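Local coordinates for spermidine synthase (Corynebacterium glutamicum ATCC 13032, PDB 3GJY), which probably makes spermidine by transferring an aminopropyl group from decarboxylated S-adenosylmethionine to putrescine, at residues I93-L96 / T102-R105. Residues are numbered along the deposited sequence; the frame is centred on the assembly and turned at random. Where two conformers were deposited one is given.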
loop_
_atom_site.group_PDB
_atom_site.type_symbol
_atom_site.label_atom_id
_atom_site.label_comp_id
_atom_site.label_asym_id
_atom_site.label_seq_id
_atom_site.Cartn_x
_atom_site.Cartn_y
_atom_site.Cartn_z
ATOM N N ILE A 93 -2.819 7.350 -9.432
ATOM C CA ILE A 93 -2.660 6.452 -8.293
ATOM C C ILE A 93 -2.958 7.213 -6.993
ATOM O O ILE A 93 -2.310 8.249 -6.744
ATOM C CB ILE A 93 -1.243 5.839 -8.211
ATOM C CG1 ILE A 93 -0.822 5.199 -9.544
ATOM C CG2 ILE A 93 -1.181 4.839 -7.005
ATOM C CD1 ILE A 93 0.583 4.634 -9.517
ATOM N N THR A 94 -3.902 6.702 -6.191
ATOM C CA THR A 94 -4.189 7.264 -4.864
ATOM C C THR A 94 -3.547 6.407 -3.815
ATOM O O THR A 94 -3.753 5.170 -3.811
ATOM C CB THR A 94 -5.724 7.307 -4.613
ATOM O OG1 THR A 94 -6.263 8.233 -5.535
ATOM C CG2 THR A 94 -6.089 7.733 -3.170
ATOM N N HIS A 95 -2.779 7.058 -2.937
ATOM C CA HIS A 95 -2.091 6.404 -1.838
ATOM C C HIS A 95 -2.786 6.787 -0.554
ATOM O O HIS A 95 -2.736 7.965 -0.145
ATOM C CB HIS A 95 -0.616 6.853 -1.794
ATOM C CG HIS A 95 0.132 6.549 -3.035
ATOM N ND1 HIS A 95 1.041 5.512 -3.122
ATOM C CD2 HIS A 95 0.145 7.179 -4.239
ATOM C CE1 HIS A 95 1.564 5.509 -4.338
ATOM N NE2 HIS A 95 1.026 6.498 -5.042
ATOM N N LEU A 96 -3.497 5.822 0.019
ATOM C CA LEU A 96 -4.164 6.071 1.317
ATOM C C LEU A 96 -3.158 5.717 2.411
ATOM O O LEU A 96 -2.923 4.533 2.728
ATOM C CB LEU A 96 -5.461 5.251 1.434
ATOM C CG LEU A 96 -6.526 5.566 0.386
ATOM C CD1 LEU A 96 -7.685 4.596 0.507
ATOM C CD2 LEU A 96 -6.998 7.039 0.389
ATOM N N THR A 102 7.173 7.537 -0.066
ATOM C CA THR A 102 8.167 6.786 -0.821
ATOM C C THR A 102 7.567 5.938 -1.942
ATOM O O THR A 102 8.139 5.885 -3.049
ATOM C CB THR A 102 8.993 5.963 0.145
ATOM O OG1 THR A 102 9.593 6.877 1.092
ATOM C CG2 THR A 102 10.054 5.065 -0.575
HETATM N N MSE A 103 6.449 5.252 -1.694
HETATM C CA MSE A 103 5.797 4.502 -2.760
HETATM C C MSE A 103 5.343 5.438 -3.911
HETATM O O MSE A 103 5.474 5.117 -5.090
HETATM C CB MSE A 103 4.594 3.746 -2.172
HETATM C CG MSE A 103 4.125 2.573 -2.974
HETATM SE SE MSE A 103 5.126 0.862 -2.706
HETATM C CE MSE A 103 6.544 1.102 -4.065
ATOM N N ALA A 104 4.770 6.594 -3.553
ATOM C CA ALA A 104 4.363 7.595 -4.545
ATOM C C ALA A 104 5.550 8.051 -5.404
ATOM O O ALA A 104 5.464 8.166 -6.642
ATOM C CB ALA A 104 3.641 8.790 -3.875
ATOM N N ARG A 105 6.658 8.324 -4.718
ATOM C CA ARG A 105 7.921 8.724 -5.360
ATOM C C ARG A 105 8.424 7.637 -6.331
ATOM O O ARG A 105 8.925 7.922 -7.433
ATOM C CB ARG A 105 8.927 8.998 -4.237
ATOM C CG ARG A 105 10.385 9.265 -4.659
ATOM C CD ARG A 105 11.174 9.560 -3.391
ATOM N NE ARG A 105 12.619 9.715 -3.588
ATOM C CZ ARG A 105 13.528 8.793 -3.295
ATOM N NH1 ARG A 105 13.174 7.574 -2.879
ATOM N NH2 ARG A 105 14.802 9.118 -3.409
#
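In the Rossmann-like fold shared with AdoMet-dependent methyltransferases, strand 92-96, helix 102-110 and strand 115-120 form a beta-alpha-beta unit, and His95 and Ala104 join its first strand to the start of its helix. With chi1 at -59°, CG of His95 lies anti to the carbonyl carbon, and the imidazole reaches from the sheet to the helix backbone. The methyl of Ala104 sits over one face of the ring, CB lying 3.8 Å from the ring centroid and 17° off the normal, a CH-pi contact displaced toward the NE2-CD2 side. Alanine suits this place because its short side chain lets the helix come close: His95 CE1 approaches the backbone N of Ala104 to 3.5 Å, and NE2 is equally near Ala104 CA. Met103, a selenomethionine, crosses the histidine side chain at about a right angle and touches it with its first carbons, CB standing 4.1 Å from His95 ND1. In one of its two conformers, its chain then bends at chi2 and chi3 and leads away from the strand, toward Met71, Ile74 and Ala75 of helix 69-85. No hydrogen bond links the two segments. The NE2 end of the buried imidazole is hydrogen-bonded to Asn116 OD1 on the neighbouring strand 115-120; with the amide oxygen as modelled partner, NE2 would be the donor, and the bond would help fix the ring's rotation and keep its face turned to the alanine methyl.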